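Long-range contacts in YaeQ family protein (Pseudomonas syringae pv. tomato, PDB 2OT9), which is of unknown function but belongs to the YaeQ family of the PDDEXK nuclease-like clan, which makes a nucleic-acid-related role conceivable though unproven: residues A[37-42]-A[137-143]; A[10-14]-A[44-48]. The contacts are given in a common frame with arbitrary orientation. Residue numbers count along the deposited sequence, not the author numbering.

Contact 1 of 2, residues A[37-42]-A[137-143]; sequences EERMTV and LEVLAKD. With SRT (S,R meso-tartaric acid), chain C.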
loop_
_atom_site.group_PDB
_atom_site.type_symbol
_atom_site.label_atom_id
_atom_site.label_comp_id
_atom_site.label_asym_id
_atom_site.label_seq_id
_atom_site.Cartn_x
_atom_site.Cartn_y
_atom_site.Cartn_z
ATOM N N GLU A 37 5.250 -12.310 1.708
ATOM C CA GLU A 37 4.028 -12.089 2.499
ATOM C C GLU A 37 3.996 -10.661 3.042
ATOM O O GLU A 37 2.943 -10.033 3.061
ATOM C CB GLU A 37 3.920 -13.104 3.655
ATOM C CG GLU A 37 3.533 -14.494 3.197
ATOM C CD GLU A 37 3.716 -15.565 4.287
ATOM O OE1 GLU A 37 4.663 -15.475 5.110
ATOM O OE2 GLU A 37 2.903 -16.508 4.300
ATOM N N GLU A 38 5.153 -10.153 3.477
ATOM C CA GLU A 38 5.254 -8.776 3.962
ATOM C C GLU A 38 4.886 -7.745 2.887
ATOM O O GLU A 38 4.136 -6.803 3.142
ATOM C CB GLU A 38 6.663 -8.515 4.513
ATOM C CG GLU A 38 6.919 -9.151 5.898
ATOM C CD GLU A 38 7.349 -10.621 5.855
ATOM O OE1 GLU A 38 7.580 -11.204 4.749
ATOM O OE2 GLU A 38 7.473 -11.204 6.963
ATOM N N ARG A 39 5.411 -7.926 1.681
ATOM C CA ARG A 39 5.112 -6.997 0.576
ATOM C C ARG A 39 3.626 -6.999 0.251
ATOM O O ARG A 39 2.993 -5.951 0.156
ATOM C CB ARG A 39 5.945 -7.353 -0.669
ATOM C CG ARG A 39 5.688 -6.399 -1.855
ATOM C CD ARG A 39 6.665 -6.654 -3.015
ATOM N NE ARG A 39 8.018 -6.260 -2.641
ATOM C CZ ARG A 39 8.528 -5.040 -2.807
ATOM N NH1 ARG A 39 7.818 -4.095 -3.407
ATOM N NH2 ARG A 39 9.780 -4.779 -2.416
HETATM N N MSE A 40 3.054 -8.187 0.089
HETATM C CA MSE A 40 1.618 -8.308 -0.128
HETATM C C MSE A 40 0.811 -7.625 0.978
HETATM O O MSE A 40 -0.149 -6.901 0.700
HETATM C CB MSE A 40 1.213 -9.781 -0.223
HETATM C CG MSE A 40 -0.303 -9.936 -0.091
HETATM SE SE MSE A 40 -0.914 -11.586 -0.899
HETATM C CE MSE A 40 -0.414 -11.080 -2.684
ATOM N N THR A 41 1.199 -7.852 2.228
ATOM C CA THR A 41 0.521 -7.234 3.363
ATOM C C THR A 41 0.572 -5.709 3.316
ATOM O O THR A 41 -0.417 -5.046 3.621
ATOM C CB THR A 41 1.082 -7.784 4.684
ATOM O OG1 THR A 41 0.843 -9.206 4.704
ATOM C CG2 THR A 41 0.425 -7.114 5.889
ATOM N N VAL A 42 1.712 -5.152 2.914
ATOM C CA VAL A 42 1.798 -3.702 2.729
ATOM C C VAL A 42 0.823 -3.234 1.627
ATOM O O VAL A 42 0.149 -2.209 1.791
ATOM C CB VAL A 42 3.243 -3.227 2.446
ATOM C CG1 VAL A 42 3.282 -1.705 2.338
ATOM C CG2 VAL A 42 4.179 -3.650 3.612
ATOM N N LEU A 137 4.189 -5.262 10.976
ATOM C CA LEU A 137 4.116 -5.828 9.651
ATOM C C LEU A 137 4.391 -7.325 9.736
ATOM O O LEU A 137 3.665 -8.117 9.144
ATOM C CB LEU A 137 5.108 -5.139 8.701
ATOM C CG LEU A 137 5.186 -5.699 7.291
ATOM C CD1 LEU A 137 3.780 -5.695 6.656
ATOM C CD2 LEU A 137 6.167 -4.858 6.482
ATOM N N GLU A 138 5.406 -7.717 10.496
ATOM C CA GLU A 138 5.736 -9.148 10.596
ATOM C C GLU A 138 4.613 -9.972 11.218
ATOM O O GLU A 138 4.310 -11.078 10.744
ATOM C CB GLU A 138 7.068 -9.368 11.312
ATOM C CG GLU A 138 8.244 -9.157 10.340
ATOM C CD GLU A 138 9.599 -9.434 10.973
ATOM O OE1 GLU A 138 9.648 -10.106 12.027
ATOM O OE2 GLU A 138 10.615 -8.978 10.402
ATOM N N VAL A 139 3.989 -9.412 12.255
ATOM C CA VAL A 139 2.814 -10.009 12.901
ATOM C C VAL A 139 1.646 -10.186 11.924
ATOM O O VAL A 139 1.028 -11.256 11.873
ATOM C CB VAL A 139 2.343 -9.133 14.076
ATOM C CG1 VAL A 139 0.926 -9.518 14.508
ATOM C CG2 VAL A 139 3.306 -9.209 15.243
ATOM N N LEU A 140 1.327 -9.127 11.176
ATOM C CA LEU A 140 0.243 -9.175 10.191
ATOM C C LEU A 140 0.481 -10.161 9.055
ATOM O O LEU A 140 -0.443 -10.867 8.647
ATOM C CB LEU A 140 -0.086 -7.778 9.631
ATOM C CG LEU A 140 -0.874 -6.871 10.582
ATOM C CD1 LEU A 140 -0.833 -5.423 10.091
ATOM C CD2 LEU A 140 -2.333 -7.341 10.729
ATOM N N ALA A 141 1.725 -10.229 8.580
ATOM C CA ALA A 141 2.070 -10.936 7.348
ATOM C C ALA A 141 2.359 -12.439 7.518
ATOM O O ALA A 141 2.093 -13.237 6.618
ATOM C CB ALA A 141 3.290 -10.231 6.689
ATOM N N LYS A 142 2.914 -12.794 8.679
ATOM C CA LYS A 142 3.438 -14.119 8.982
ATOM C C LYS A 142 2.424 -15.205 8.667
ATOM O O LYS A 142 1.292 -15.127 9.142
ATOM C CB LYS A 142 3.763 -14.168 10.482
ATOM C CG LYS A 142 4.465 -15.416 10.953
ATOM C CD LYS A 142 5.113 -15.143 12.306
ATOM C CE LYS A 142 4.096 -14.700 13.373
ATOM N NZ LYS A 142 4.479 -13.494 14.173
ATOM N N ASP A 143 2.815 -16.178 7.846
ATOM C CA ASP A 143 1.974 -17.357 7.542
ATOM C C ASP A 143 0.572 -17.003 7.042
ATOM O O ASP A 143 -0.434 -17.631 7.416
ATOM C CB ASP A 143 1.876 -18.245 8.768
ATOM C CG ASP A 143 3.216 -18.836 9.157
ATOM O OD1 ASP A 143 4.067 -19.053 8.256
ATOM O OD2 ASP A 143 3.420 -19.089 10.363
HETATM O O1 SRT C . 10.652 -2.198 -3.136
HETATM O O11 SRT C . 12.117 -2.172 -4.753
HETATM C C1 SRT C . 10.964 -2.366 -4.324
HETATM C C2 SRT C . 9.852 -2.803 -5.242
HETATM O O2 SRT C . 10.121 -3.954 -6.059
HETATM C C3 SRT C . 9.484 -1.594 -6.070
HETATM O O3 SRT C . 8.642 -0.835 -5.197
HETATM C C4 SRT C . 8.792 -1.970 -7.366
HETATM O O4 SRT C . 7.907 -2.868 -7.405
HETATM O O41 SRT C . 9.143 -1.347 -8.390
#
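Ala141, in the last turn of helix 134-141, sets its CB against the N-terminal part of helix 37-49: the methyl lies 3.7 Å from Glu38 CA and 3.3 Å from Thr41 OG1. So small a side chain lets the backbones close to 5.1 Å between the CA atoms of Glu38 and Ala141, while the segment axes cross almost perpendicularly, at 96° and 8.8 Å. Thr41 OG1 bonds back to Glu37 O (2.8 Å), leaving its CG2 against Leu137 CD1 (3.7 Å) and Leu140 CB (3.8 Å). Leu137 CD1 also reaches Val42 CG2 (3.7 Å). At the solvent edge, Glu37 OE1 accepts a weak hydrogen bond from Asp143 N (3.4 Å), just past the helix end, where Lys142 leaves helical geometry. Arg39 points away from this interface, and its NH2 donates to O1 of the bound meso-tartrate (2.8 Å). This is orthogonal helix-helix packing around an alanine, with the ligand pocket served by another side of helix 37-49.

Contact 2 of 2, residues A[10-14]-A[44-48]; sequences FELNL and LLAYA
Strand 10-14 is regular and extended, with phi from -99 to -115° and psi from 109 to 126°, and segment 44-48 is one helical turn closed by Ala48 N to Leu44 O (3.1 Å). The helix lies over the strand with its axis 10.7 Å away and the N-to-C directions 38° apart (signed crossing angle -38°). The segments draw together toward their C-terminal ends: CA atoms are 8.2 Å apart for Phe10 and Leu44, but 7.0 Å for Leu14 and Ala48. Alternation along the strand turns Phe10, Leu12 and Leu14 toward the helix, all with chi1 in t.

Phe10 gives up the most surface. Leu44, chi1 m and chi2 t, places CD2 over one face of its ring, 4.0 Å from the centroid and 13° off the normal, a CH-pi contact. Tyr47 CD2 meets the edge of that ring at Phe10 CE2 (3.9 Å). Ala48 covers the C-terminal half of segment 10-14: its CB packs 4.0 Å from Leu12 CD2, and its O is 3.9 Å from Leu14 CD2. Between these two places, Leu12 CD2 also touches the edge of the Tyr47 ring at CD2 (4.0 Å); Tyr47 has chi1 t.

No hydrogen bond joins the segments, and all six touching residues are buried. Trp150 of the adjoining strand 147-155 meets Phe10 edge-to-face, while Ile29 of strand 21-31 touches both Phe10 and Leu44. The result is an apolar interface between an alpha layer and a beta layer, with helix 37-49 packed on one face of the mixed beta-sheet.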
loop_
_atom_site.group_PDB
_atom_site.type_symbol
_atom_site.label_atom_id
_atom_site.label_comp_id
_atom_site.label_asym_id
_atom_site.label_seq_id
_atom_site.Cartn_x
_atom_site.Cartn_y
_atom_site.Cartn_z
ATOM N N PHE A 10 -9.095 -11.612 -0.474
ATOM C CA PHE A 10 -9.052 -10.614 0.580
ATOM C C PHE A 10 -10.490 -10.200 0.886
ATOM O O PHE A 10 -11.222 -9.770 -0.018
ATOM C CB PHE A 10 -8.238 -9.423 0.086
ATOM C CG PHE A 10 -8.040 -8.311 1.092
ATOM C CD1 PHE A 10 -7.765 -8.571 2.431
ATOM C CD2 PHE A 10 -8.008 -6.992 0.657
ATOM C CE1 PHE A 10 -7.517 -7.518 3.319
ATOM C CE2 PHE A 10 -7.759 -5.948 1.540
ATOM C CZ PHE A 10 -7.509 -6.212 2.871
ATOM N N GLU A 11 -10.889 -10.371 2.145
ATOM C CA GLU A 11 -12.198 -9.921 2.635
ATOM C C GLU A 11 -11.979 -8.795 3.648
ATOM O O GLU A 11 -11.436 -9.017 4.742
ATOM C CB GLU A 11 -12.981 -11.091 3.259
ATOM C CG GLU A 11 -13.058 -12.324 2.330
ATOM C CD GLU A 11 -13.963 -13.427 2.855
ATOM O OE1 GLU A 11 -14.521 -13.264 3.959
ATOM O OE2 GLU A 11 -14.122 -14.453 2.157
ATOM N N LEU A 12 -12.377 -7.585 3.264
ATOM C CA LEU A 12 -12.119 -6.399 4.080
ATOM C C LEU A 12 -13.413 -5.758 4.600
ATOM O O LEU A 12 -14.254 -5.341 3.799
ATOM C CB LEU A 12 -11.325 -5.363 3.268
ATOM C CG LEU A 12 -11.103 -3.956 3.856
ATOM C CD1 LEU A 12 -10.266 -4.006 5.140
ATOM C CD2 LEU A 12 -10.420 -3.059 2.819
ATOM N N ASN A 13 -13.571 -5.700 5.926
ATOM C CA ASN A 13 -14.584 -4.834 6.545
ATOM C C ASN A 13 -13.907 -3.558 7.015
ATOM O O ASN A 13 -13.134 -3.578 7.983
ATOM C CB ASN A 13 -15.292 -5.515 7.726
ATOM C CG ASN A 13 -16.050 -6.764 7.311
ATOM O OD1 ASN A 13 -16.624 -6.823 6.229
ATOM N ND2 ASN A 13 -16.057 -7.766 8.175
ATOM N N LEU A 14 -14.189 -2.460 6.320
ATOM C CA LEU A 14 -13.514 -1.183 6.560
ATOM C C LEU A 14 -14.417 -0.182 7.271
ATOM O O LEU A 14 -15.547 0.075 6.821
ATOM C CB LEU A 14 -13.037 -0.614 5.214
ATOM C CG LEU A 14 -12.357 0.765 5.177
ATOM C CD1 LEU A 14 -11.054 0.783 5.997
ATOM C CD2 LEU A 14 -12.123 1.183 3.727
ATOM N N LEU A 44 -2.020 -4.655 0.898
ATOM C CA LEU A 44 -3.361 -4.731 1.519
ATOM C C LEU A 44 -3.643 -3.549 2.452
ATOM O O LEU A 44 -4.770 -3.016 2.484
ATOM C CB LEU A 44 -3.550 -6.045 2.298
ATOM C CG LEU A 44 -3.319 -7.363 1.562
ATOM C CD1 LEU A 44 -3.618 -8.552 2.499
ATOM C CD2 LEU A 44 -4.129 -7.451 0.301
ATOM N N LEU A 45 -2.636 -3.139 3.221
ATOM C CA LEU A 45 -2.782 -1.950 4.074
ATOM C C LEU A 45 -3.037 -0.716 3.207
ATOM O O LEU A 45 -3.884 0.099 3.536
ATOM C CB LEU A 45 -1.511 -1.723 4.904
ATOM C CG LEU A 45 -1.293 -2.658 6.096
ATOM C CD1 LEU A 45 0.119 -2.449 6.671
ATOM C CD2 LEU A 45 -2.372 -2.434 7.154
ATOM N N ALA A 46 -2.285 -0.576 2.109
ATOM C CA ALA A 46 -2.472 0.567 1.189
ATOM C C ALA A 46 -3.892 0.588 0.610
ATOM O O ALA A 46 -4.509 1.641 0.474
ATOM C CB ALA A 46 -1.434 0.507 0.030
ATOM N N TYR A 47 -4.379 -0.585 0.226
ATOM C CA TYR A 47 -5.739 -0.727 -0.291
ATOM C C TYR A 47 -6.778 -0.181 0.695
ATOM O O TYR A 47 -7.674 0.573 0.294
ATOM C CB TYR A 47 -6.046 -2.201 -0.634
ATOM C CG TYR A 47 -7.378 -2.368 -1.338
ATOM C CD1 TYR A 47 -7.513 -2.071 -2.692
ATOM C CD2 TYR A 47 -8.505 -2.793 -0.636
ATOM C CE1 TYR A 47 -8.731 -2.191 -3.333
ATOM C CE2 TYR A 47 -9.732 -2.924 -1.263
ATOM C CZ TYR A 47 -9.839 -2.622 -2.613
ATOM O OH TYR A 47 -11.046 -2.743 -3.243
ATOM N N ALA A 48 -6.678 -0.589 1.973
ATOM C CA ALA A 48 -7.602 -0.124 3.010
ATOM C C ALA A 48 -7.421 1.384 3.254
ATOM O O ALA A 48 -8.403 2.138 3.361
ATOM C CB ALA A 48 -7.397 -0.910 4.310
#

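Both contacts are built on helix 37-49, whose N-terminal part (37-42) makes contact 1 and whose next part (44-48) makes contact 2; their centres lie about 13 Å apart. Residues 37-42 meet helix 134-141, partly at the surface, whereas 44-48 sit in the core against strand 6-16, so helix 37-49 packs against a second helix at one end and against the sheet further on. A bound sodium ion lies close to both, about 4 Å from the side chain of Thr41 and about 5 Å from that of Leu44. Arg39, which lies in segment 37-42 but does not touch 137-143, reaches the meso-tartrate pocket, where Gln86 N and Val84 O also bond to the ligand; contact 2 contributes no residue to that pocket.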